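Local coordinates for amidohydrolase (Pseudomonas aeruginosa, PDB 2I5G), which probably hydrolyses dipeptides as a metal-dependent peptidase, at residues 48-51 against 52-56; 106-110 against 111-115; 256-259 against 260-263. The protein carries 2 engineered substitutions. All coordinates share one frame; numbering follows the deposited sequence.

Contact 1. Residues 48-51 against 52-56. Engineered in segment 52-56: Thr-55 (natural residue Ala).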
ATOM      1  N   GLN A  48     -13.487  -0.372   7.413  1.00  6.66           N
ATOM      2  CA  GLN A  48     -14.398  -0.280   8.549  1.00  7.95           C
ATOM      3  C   GLN A  48     -14.242   0.970   9.415  1.00  8.05           C
ATOM      4  O   GLN A  48     -15.238   1.533   9.867  1.00  9.22           O
ATOM      5  CB  GLN A  48     -14.299  -1.540   9.425  1.00  7.64           C
ATOM      6  CG  GLN A  48     -15.346  -1.606  10.550  1.00  7.59           C
ATOM      7  CD  GLN A  48     -15.747  -3.030  10.916  1.00  6.49           C
ATOM      8  OE1 GLN A  48     -15.199  -3.989  10.390  1.00  7.48           O
ATOM      9  NE2 GLN A  48     -16.710  -3.166  11.819  1.00  4.61           N
ATOM     10  N   ALA A  49     -13.018   1.419   9.659  1.00 15.23           N
ATOM     11  CA  ALA A  49     -12.855   2.614  10.483  1.00 16.12           C
ATOM     12  C   ALA A  49     -13.447   3.817   9.747  1.00 16.23           C
ATOM     13  O   ALA A  49     -13.996   4.721  10.371  1.00 17.16           O
ATOM     14  CB  ALA A  49     -11.372   2.856  10.818  1.00  4.06           C
ATOM     15  N   THR A  50     -13.339   3.819   8.419  1.00 10.67           N
ATOM     16  CA  THR A  50     -13.894   4.911   7.625  1.00  9.70           C
ATOM     17  C   THR A  50     -15.420   4.834   7.683  1.00  9.79           C
ATOM     18  O   THR A  50     -16.101   5.853   7.832  1.00  9.66           O
ATOM     19  CB  THR A  50     -13.421   4.837   6.144  1.00 13.47           C
ATOM     20  OG1 THR A  50     -12.015   5.125   6.075  1.00 10.08           O
ATOM     21  CG2 THR A  50     -14.188   5.834   5.279  1.00 10.90           C
ATOM     22  N   VAL A  51     -15.949   3.619   7.563  1.00  9.66           N
ATOM     23  CA  VAL A  51     -17.391   3.404   7.623  1.00  9.18           C
ATOM     24  C   VAL A  51     -17.914   3.959   8.948  1.00  9.35           C
ATOM     25  O   VAL A  51     -18.980   4.569   9.001  1.00 10.06           O
ATOM     26  CB  VAL A  51     -17.733   1.892   7.526  1.00  4.00           C
ATOM     27  CG1 VAL A  51     -19.210   1.659   7.786  1.00  1.14           C
ATOM     28  CG2 VAL A  51     -17.357   1.371   6.153  1.00  3.94           C
ATOM     29  N   ASN A  52     -17.152   3.754  10.015  1.00  6.02           N
ATOM     30  CA  ASN A  52     -17.551   4.240  11.331  1.00  8.05           C
ATOM     31  C   ASN A  52     -17.684   5.756  11.364  1.00  7.38           C
ATOM     32  O   ASN A  52     -18.614   6.298  11.977  1.00  6.10           O
ATOM     33  CB  ASN A  52     -16.541   3.790  12.384  1.00 17.90           C
ATOM     34  CG  ASN A  52     -16.687   2.328  12.740  1.00 21.35           C
ATOM     35  OD1 ASN A  52     -15.829   1.753  13.411  1.00 24.96           O
ATOM     36  ND2 ASN A  52     -17.783   1.717  12.302  1.00 21.21           N
ATOM     37  N   ASN A  53     -16.749   6.439  10.713  1.00  4.37           N
ATOM     38  CA  ASN A  53     -16.778   7.889  10.669  1.00  4.46           C
ATOM     39  C   ASN A  53     -18.028   8.347   9.932  1.00  5.45           C
ATOM     40  O   ASN A  53     -18.612   9.381  10.261  1.00  5.54           O
ATOM     41  CB  ASN A  53     -15.539   8.433   9.959  1.00  8.41           C
ATOM     42  CG  ASN A  53     -14.269   8.207  10.749  1.00 10.11           C
ATOM     43  OD1 ASN A  53     -14.299   8.133  11.975  1.00 12.14           O
ATOM     44  ND2 ASN A  53     -13.140   8.117  10.052  1.00  9.60           N
ATOM     45  N   ILE A  54     -18.435   7.573   8.932  1.00  7.93           N
ATOM     46  CA  ILE A  54     -19.612   7.909   8.153  1.00  8.38           C
ATOM     47  C   ILE A  54     -20.868   7.710   9.001  1.00 10.33           C
ATOM     48  O   ILE A  54     -21.807   8.516   8.946  1.00  9.20           O
ATOM     49  CB  ILE A  54     -19.671   7.053   6.862  1.00 13.03           C
ATOM     50  CG1 ILE A  54     -18.502   7.439   5.951  1.00 12.07           C
ATOM     51  CG2 ILE A  54     -20.997   7.255   6.146  1.00 12.24           C
ATOM     52  CD1 ILE A  54     -18.485   6.727   4.615  1.00 10.81           C
ATOM     53  N   THR A  55     -20.881   6.639   9.790  1.00  8.89           N
ATOM     54  CA  THR A  55     -22.013   6.366  10.664  1.00  7.82           C
ATOM     55  C   THR A  55     -22.123   7.518  11.657  1.00  7.56           C
ATOM     56  O   THR A  55     -23.204   8.069  11.874  1.00  7.24           O
ATOM     57  CB  THR A  55     -21.823   5.035  11.431  1.00 16.05           C
ATOM     58  OG1 THR A  55     -22.104   3.935  10.553  1.00 16.23           O
ATOM     59  CG2 THR A  55     -22.746   4.973  12.649  1.00 14.24           C
ATOM     60  N   ALA A  56     -20.989   7.884  12.245  1.00  9.86           N
ATOM     61  CA  ALA A  56     -20.953   8.977  13.206  1.00  9.62           C
ATOM     62  C   ALA A  56     -21.379  10.289  12.549  1.00  8.83           C
ATOM     63  O   ALA A  56     -22.040  11.117  13.175  1.00  9.37           O
ATOM     64  CB  ALA A  56     -19.555   9.111  13.788  1.00  3.82           C
TER
HETATM   65  O   HOH W   1     -16.123  -1.278  14.349  1.00 20.57           O

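Contact 2. Residues 106-110 against 111-115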
ATOM      1  N   GLU A 106     -17.605   1.591  -5.260  1.00 13.40           N
ATOM      2  CA  GLU A 106     -19.047   1.703  -5.441  1.00 15.87           C
ATOM      3  C   GLU A 106     -19.793   1.711  -4.101  1.00 16.03           C
ATOM      4  O   GLU A 106     -20.843   2.342  -3.973  1.00 17.88           O
ATOM      5  CB  GLU A 106     -19.543   0.551  -6.310  1.00 33.99           C
ATOM      6  CG  GLU A 106     -21.046   0.480  -6.481  1.00 40.41           C
ATOM      7  CD  GLU A 106     -21.449  -0.570  -7.495  1.00 44.17           C
ATOM      8  OE1 GLU A 106     -21.006  -1.734  -7.360  1.00 46.42           O
ATOM      9  OE2 GLU A 106     -22.206  -0.232  -8.430  1.00 45.45           O
ATOM     10  N   VAL A 107     -19.248   1.009  -3.109  1.00 14.47           N
ATOM     11  CA  VAL A 107     -19.856   0.928  -1.784  1.00 12.45           C
ATOM     12  C   VAL A 107     -19.893   2.287  -1.103  1.00 12.40           C
ATOM     13  O   VAL A 107     -20.927   2.700  -0.572  1.00 13.00           O
ATOM     14  CB  VAL A 107     -19.076  -0.037  -0.848  1.00  9.06           C
ATOM     15  CG1 VAL A 107     -19.681  -0.003   0.549  1.00  5.97           C
ATOM     16  CG2 VAL A 107     -19.106  -1.453  -1.399  1.00  6.05           C
ATOM     17  N   PHE A 108     -18.759   2.980  -1.106  1.00 10.67           N
ATOM     18  CA  PHE A 108     -18.690   4.286  -0.460  1.00 10.17           C
ATOM     19  C   PHE A 108     -19.527   5.308  -1.199  1.00 10.43           C
ATOM     20  O   PHE A 108     -20.140   6.185  -0.586  1.00 10.68           O
ATOM     21  CB  PHE A 108     -17.236   4.749  -0.350  1.00  5.75           C
ATOM     22  CG  PHE A 108     -16.488   4.100   0.778  1.00  4.12           C
ATOM     23  CD1 PHE A 108     -16.939   4.234   2.091  1.00  4.39           C
ATOM     24  CD2 PHE A 108     -15.342   3.349   0.533  1.00  1.66           C
ATOM     25  CE1 PHE A 108     -16.256   3.630   3.145  1.00  3.49           C
ATOM     26  CE2 PHE A 108     -14.652   2.738   1.578  1.00  1.14           C
ATOM     27  CZ  PHE A 108     -15.110   2.879   2.890  1.00  1.70           C
ATOM     28  N   LYS A 109     -19.551   5.191  -2.520  1.00 10.99           N
ATOM     29  CA  LYS A 109     -20.348   6.091  -3.328  1.00 10.31           C
ATOM     30  C   LYS A 109     -21.793   5.937  -2.874  1.00 11.36           C
ATOM     31  O   LYS A 109     -22.507   6.928  -2.732  1.00 13.90           O
ATOM     32  CB  LYS A 109     -20.221   5.730  -4.806  1.00  4.03           C
ATOM     33  CG  LYS A 109     -21.153   6.505  -5.721  1.00  3.42           C
ATOM     34  CD  LYS A 109     -20.872   7.993  -5.729  1.00  1.14           C
ATOM     35  CE  LYS A 109     -21.925   8.702  -6.571  1.00  1.14           C
ATOM     36  NZ  LYS A 109     -21.686  10.162  -6.678  1.00  1.14           N
ATOM     37  N   GLN A 110     -22.220   4.692  -2.641  1.00  6.07           N
ATOM     38  CA  GLN A 110     -23.584   4.422  -2.180  1.00  5.13           C
ATOM     39  C   GLN A 110     -23.817   4.980  -0.779  1.00  4.81           C
ATOM     40  O   GLN A 110     -24.960   5.150  -0.352  1.00  6.15           O
ATOM     41  CB  GLN A 110     -23.876   2.920  -2.163  1.00  4.65           C
ATOM     42  CG  GLN A 110     -23.944   2.259  -3.530  1.00  6.99           C
ATOM     43  CD  GLN A 110     -24.604   0.888  -3.484  1.00 10.08           C
ATOM     44  OE1 GLN A 110     -24.868   0.345  -2.411  1.00 11.64           O
ATOM     45  NE2 GLN A 110     -24.870   0.323  -4.656  1.00 13.32           N
ATOM     46  N   LEU A 111     -22.732   5.257  -0.061  1.00  5.25           N
ATOM     47  CA  LEU A 111     -22.835   5.800   1.286  1.00  5.12           C
ATOM     48  C   LEU A 111     -22.699   7.319   1.320  1.00  4.79           C
ATOM     49  O   LEU A 111     -22.627   7.919   2.384  1.00  5.12           O
ATOM     50  CB  LEU A 111     -21.787   5.149   2.191  1.00  4.35           C
ATOM     51  CG  LEU A 111     -22.012   3.643   2.371  1.00  5.63           C
ATOM     52  CD1 LEU A 111     -20.834   3.026   3.103  1.00  4.45           C
ATOM     53  CD2 LEU A 111     -23.319   3.411   3.139  1.00  4.69           C
ATOM     54  N   GLY A 112     -22.662   7.942   0.147  1.00 14.61           N
ATOM     55  CA  GLY A 112     -22.566   9.387   0.095  1.00 13.95           C
ATOM     56  C   GLY A 112     -21.193  10.005  -0.103  1.00 14.54           C
ATOM     57  O   GLY A 112     -21.040  11.209   0.065  1.00 16.69           O
ATOM     58  N   VAL A 113     -20.189   9.210  -0.450  1.00  9.98           N
ATOM     59  CA  VAL A 113     -18.857   9.764  -0.670  1.00  9.22           C
ATOM     60  C   VAL A 113     -18.752  10.231  -2.119  1.00  9.25           C
ATOM     61  O   VAL A 113     -19.004   9.461  -3.042  1.00 10.60           O
ATOM     62  CB  VAL A 113     -17.761   8.720  -0.402  1.00 12.23           C
ATOM     63  CG1 VAL A 113     -16.398   9.337  -0.629  1.00 12.10           C
ATOM     64  CG2 VAL A 113     -17.881   8.200   1.017  1.00 12.50           C
ATOM     65  N   GLY A 114     -18.373  11.490  -2.314  1.00  7.46           N
ATOM     66  CA  GLY A 114     -18.283  12.022  -3.666  1.00  7.82           C
ATOM     67  C   GLY A 114     -16.924  12.510  -4.132  1.00  7.54           C
ATOM     68  O   GLY A 114     -16.748  12.818  -5.306  1.00  6.88           O
ATOM     69  N   ILE A 115     -15.965  12.592  -3.221  1.00 12.06           N
ATOM     70  CA  ILE A 115     -14.628  13.039  -3.581  1.00 13.78           C
ATOM     71  C   ILE A 115     -13.600  12.211  -2.816  1.00 15.89           C
ATOM     72  O   ILE A 115     -13.722  12.008  -1.610  1.00 17.36           O
ATOM     73  CB  ILE A 115     -14.427  14.542  -3.253  1.00 10.07           C
ATOM     74  CG1 ILE A 115     -15.510  15.371  -3.944  1.00 13.02           C
ATOM     75  CG2 ILE A 115     -13.052  15.005  -3.731  1.00 10.74           C
ATOM     76  CD1 ILE A 115     -15.358  16.873  -3.777  1.00 14.93           C
TER

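Contact 3. Residues 256-259 against 260-263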
ATOM      1  N   HIS A 256      -4.064  19.616  19.548  1.00 13.46           N
ATOM      2  CA  HIS A 256      -2.718  19.049  19.461  1.00 13.77           C
ATOM      3  C   HIS A 256      -2.643  17.615  18.939  1.00 12.64           C
ATOM      4  O   HIS A 256      -1.887  17.321  18.017  1.00 11.15           O
ATOM      5  CB  HIS A 256      -2.055  19.116  20.843  1.00 40.43           C
ATOM      6  CG  HIS A 256      -0.584  18.841  20.824  1.00 42.97           C
ATOM      7  ND1 HIS A 256       0.322  19.685  20.218  1.00 44.58           N
ATOM      8  CD2 HIS A 256       0.136  17.806  21.317  1.00 43.97           C
ATOM      9  CE1 HIS A 256       1.538  19.180  20.339  1.00 45.57           C
ATOM     10  NE2 HIS A 256       1.452  18.041  21.001  1.00 45.05           N
ATOM     11  N   ASP A 257      -3.413  16.721  19.548  1.00  8.40           N
ATOM     12  CA  ASP A 257      -3.426  15.321  19.147  1.00  8.29           C
ATOM     13  C   ASP A 257      -3.742  15.179  17.658  1.00  7.88           C
ATOM     14  O   ASP A 257      -3.134  14.360  16.963  1.00  5.95           O
ATOM     15  CB  ASP A 257      -4.465  14.551  19.978  1.00 27.68           C
ATOM     16  CG  ASP A 257      -4.074  14.431  21.450  1.00 30.92           C
ATOM     17  OD1 ASP A 257      -3.392  15.339  21.969  1.00 36.24           O
ATOM     18  OD2 ASP A 257      -4.462  13.435  22.096  1.00 30.43           O
ATOM     19  N   PHE A 258      -4.690  15.985  17.179  1.00 20.48           N
ATOM     20  CA  PHE A 258      -5.121  15.964  15.780  1.00 19.73           C
ATOM     21  C   PHE A 258      -4.015  16.328  14.798  1.00 20.36           C
ATOM     22  O   PHE A 258      -3.890  15.704  13.745  1.00 20.14           O
ATOM     23  CB  PHE A 258      -6.294  16.923  15.586  1.00 13.11           C
ATOM     24  CG  PHE A 258      -6.763  17.045  14.156  1.00 11.57           C
ATOM     25  CD1 PHE A 258      -7.550  16.058  13.581  1.00  9.31           C
ATOM     26  CD2 PHE A 258      -6.442  18.172  13.397  1.00 10.73           C
ATOM     27  CE1 PHE A 258      -8.018  16.195  12.264  1.00  8.88           C
ATOM     28  CE2 PHE A 258      -6.904  18.315  12.084  1.00  8.51           C
ATOM     29  CZ  PHE A 258      -7.692  17.327  11.520  1.00  8.34           C
ATOM     30  N   PHE A 259      -3.226  17.345  15.127  1.00 14.28           N
ATOM     31  CA  PHE A 259      -2.145  17.761  14.244  1.00 13.46           C
ATOM     32  C   PHE A 259      -0.988  16.779  14.241  1.00 13.11           C
ATOM     33  O   PHE A 259      -0.406  16.506  13.188  1.00 13.78           O
ATOM     34  CB  PHE A 259      -1.678  19.174  14.605  1.00 13.07           C
ATOM     35  CG  PHE A 259      -2.635  20.236  14.153  1.00 12.65           C
ATOM     36  CD1 PHE A 259      -2.823  20.478  12.799  1.00 12.95           C
ATOM     37  CD2 PHE A 259      -3.423  20.921  15.072  1.00 12.28           C
ATOM     38  CE1 PHE A 259      -3.794  21.384  12.360  1.00 13.96           C
ATOM     39  CE2 PHE A 259      -4.392  21.825  14.649  1.00 11.71           C
ATOM     40  CZ  PHE A 259      -4.581  22.058  13.288  1.00 13.62           C
ATOM     41  N   GLU A 260      -0.661  16.233  15.406  1.00 19.36           N
ATOM     42  CA  GLU A 260       0.420  15.254  15.494  1.00 20.56           C
ATOM     43  C   GLU A 260       0.037  14.033  14.665  1.00 18.76           C
ATOM     44  O   GLU A 260       0.885  13.386  14.050  1.00 17.78           O
ATOM     45  CB  GLU A 260       0.655  14.852  16.954  1.00 26.68           C
ATOM     46  CG  GLU A 260       1.253  15.968  17.794  1.00 30.12           C
ATOM     47  CD  GLU A 260       2.622  16.396  17.286  1.00 32.60           C
ATOM     48  OE1 GLU A 260       3.582  15.605  17.418  1.00 34.08           O
ATOM     49  OE2 GLU A 260       2.733  17.518  16.744  1.00 33.18           O
ATOM     50  N   TRP A 261      -1.259  13.747  14.651  1.00 17.04           N
ATOM     51  CA  TRP A 261      -1.830  12.623  13.920  1.00 17.21           C
ATOM     52  C   TRP A 261      -1.705  12.834  12.414  1.00 17.45           C
ATOM     53  O   TRP A 261      -1.506  11.894  11.646  1.00 18.51           O
ATOM     54  CB  TRP A 261      -3.301  12.487  14.302  1.00 17.62           C
ATOM     55  CG  TRP A 261      -3.990  11.350  13.663  1.00 17.92           C
ATOM     56  CD1 TRP A 261      -3.700  10.024  13.813  1.00 19.56           C
ATOM     57  CD2 TRP A 261      -5.135  11.419  12.812  1.00 17.02           C
ATOM     58  NE1 TRP A 261      -4.602   9.261  13.113  1.00 18.71           N
ATOM     59  CE2 TRP A 261      -5.495  10.092  12.490  1.00 17.55           C
ATOM     60  CE3 TRP A 261      -5.897  12.473  12.294  1.00 17.36           C
ATOM     61  CZ2 TRP A 261      -6.587   9.788  11.673  1.00 18.78           C
ATOM     62  CZ3 TRP A 261      -6.987  12.171  11.480  1.00 17.45           C
ATOM     63  CH2 TRP A 261      -7.320  10.838  11.182  1.00 18.19           C
ATOM     64  N   LEU A 262      -1.834  14.084  12.002  1.00 12.45           N
ATOM     65  CA  LEU A 262      -1.731  14.442  10.605  1.00 12.92           C
ATOM     66  C   LEU A 262      -0.261  14.491  10.169  1.00 13.59           C
ATOM     67  O   LEU A 262       0.047  14.291   9.001  1.00 13.45           O
ATOM     68  CB  LEU A 262      -2.388  15.811  10.386  1.00  8.08           C
ATOM     69  CG  LEU A 262      -3.715  15.921   9.619  1.00  8.31           C
ATOM     70  CD1 LEU A 262      -4.704  14.879  10.072  1.00  5.05           C
ATOM     71  CD2 LEU A 262      -4.286  17.316   9.819  1.00  4.86           C
ATOM     72  N   THR A 263       0.651  14.731  11.106  1.00 19.56           N
ATOM     73  CA  THR A 263       2.063  14.845  10.749  1.00 20.75           C
ATOM     74  C   THR A 263       2.966  13.614  10.862  1.00 20.69           C
ATOM     75  O   THR A 263       4.135  13.663  10.455  1.00 20.85           O
ATOM     76  CB  THR A 263       2.711  16.001  11.515  1.00 23.07           C
ATOM     77  OG1 THR A 263       2.419  15.873  12.912  1.00 26.19           O
ATOM     78  CG2 THR A 263       2.179  17.331  11.002  1.00 22.66           C
TER

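Contact 1. Residues 48-51 against 52-56
Gln-48 and Asn-52, one helical turn apart, are tied by backbone and solvent alike. Of the backbone bonds, Asn-52 N to Gln-48 O measures 2.9 Å and Thr-55 N to Val-51 O also 2.9 Å; Asn-53 N to Ala-49 O is longer at 3.3 Å. With Ile-54 N to Thr-50 O they form an unbroken i to i+4 ladder.

Polar side-chain contact runs through one water. It donates to Asn-52 OD1 at 3.2 Å and accepts a weak bond from Gln-48 NE2, bridging the two side-chain amides; the side chains themselves come no nearer than 4.4 Å, Gln-48 CG to Asn-52 OD1. The amide of Asn-53 is engaged elsewhere: its ND2 donates to Val-41 O and Glu-45 OE1. Thr-50 OG1 bonds to Gly-46 O and Ser-42 OG.

Apolar contact is thin: Ile-54 CD1 ends 4.4 Å from Thr-50 CG2. The chi1 of Ile-54 (-66°) lays its CG1 alongside the Thr-50 carbonyl. The side chain of Thr-55, an engineered residue, brings CB and OG1 alongside Val-51 O. This is a regular alpha-helical turn of helix 47-63, whose Thr-50, Val-51 and Ile-54 side chains touch Phe-108 of helix 103-110 in a fold of the TIM-barrel clan.

Contact 2. Residues 106-110 against 111-115
Val-107 and Leu-111 lie side by side and point the same way, with Val-107 CG1 4.1 Å from Leu-111 CD1. The same Leu-111 methyl also approaches the ring of Phe-108: Leu-111 CD1 lies 4.2 Å from Phe-108 CD1, oblique to the ring. Leu-111 CG is anti to its carbonyl carbon (chi1 -64°), which turns the branch back over the last helical turn and brings CG beside Val-107 O.

Phe-108 is approached from a second direction by Val-113. Val-113 CG2 sits 3.8 Å from Phe-108 CB and comes to the ring obliquely. Val-113 thus packs at the base of the phenylalanine and Leu-111 against its ring, while the ring extends to Phe-92, which it meets edge-to-face, and to helix 47-63. Lys-109 departs another way: its chain, bent at chi2 (64°), passes CD 3.6 Å from Val-113 O and carries NZ to Gly-152 O, where it bonds, with Trp-323 as a cation-pi partner.

Backbone bonds hold the turn that brings these side chains together. Phe-108 O accepts from Leu-111 N at 2.8 Å and from Val-113 N at 3.0 Å, the two donors arriving at opposite faces of the carbonyl plane. Gly-112 N bonds to Lys-109 O at 3.1 Å. Gly-112 has a positive phi (97°), a conformation readily taken by glycine. The pair of bonds made by Val-113 N to Phe-108 O and Gly-112 N to Lys-109 O defines a Schellman motif with Gly-112 as C-prime. It ends helix 103-110 and turns the chain into strand 113-117, completing a beta-alpha-beta unit that starts with strand 86-92.

Contact 3. Residues 256-259 against 260-263
His-256 meets Glu-260 one turn further along the helix, its imidazole lying against the aliphatic part of the glutamate. Glu-260 CG stands over one face of the ring, displaced toward the rim, 4.1 Å from the centroid and 21° off the normal, a CH-pi contact. The imidazole and carboxylate planes are nearly parallel, 7° apart, yet His-256 NE2 and Glu-260 OE2 remain 4.5 Å from each other. Glu-260 OE2 instead forms a salt bridge with Arg-271. Along the backbone, Glu-260 N bonds to His-256 O at 3.1 Å.

Asp-257 contributes through its carbonyl: its O accepts from Trp-261 N at 3.0 Å, while its CB points away from 260-263.

Phe-258 has CG anti to its backbone N (chi1 176°), a torsion that lays the ring along the helix toward the following turn. There Leu-262 CD1 lies over one ring face, off-centre, and Leu-262 CD2 comes to 3.6 Å from Phe-258 CE2. Trp-261 touches the same ring obliquely, its CE3 4.2 Å from Phe-258 CD1; the indole itself meets Trp-44 edge-to-face. His-254 stacks on the Phe-258 ring from outside the two segments. Phe-258 O accepts from Leu-262 N at 3.1 Å.

Phe-259 reaches the second segment through its carbonyl, while its ring takes Phe-258 CD2 over one face. Its O accepts from Thr-263 N at 2.9 Å and takes a weak second bond from Leu-262 N, and Thr-263 OG1 lies beside it, with a proton that could serve either Phe-259 O or Glu-260 O.

The chemistry is therefore divided around the helix: apolar and aromatic contact joins Phe-258 to Trp-261 and Leu-262, while the salt bridge to Arg-271 would probably favour the charged form of Glu-260. The CH-pi contact with His-256 uses the aliphatic part of that glutamate and leaves its carboxylate to serve the arginine.

Overall arrangement
Contacts 1 and 2 are neighbours in space, their centres 12 Å apart, and they meet mainly through Phe-108, with Val-113 adding a further touch. Phe-108 CE1 lies 3.7 Å from Thr-50 CG2 and 3.9 Å from Val-51 CG2, while Ile-54 CD1 is 3.9 Å from both Phe-108 CD1 and Val-113 CG2. Helix 47-63 is thereby packed on the end of helix 103-110 and the start of strand 113-117, which pairs with strand 86-92 in the parallel sheet. Contact 3 stands apart: its centre is about 19 Å from that of contact 1 and about 26 Å from that of contact 2, with nearest atoms about 7 and 14 Å away. None of the three segment pairs can be assigned to the presumed metal site from this geometry.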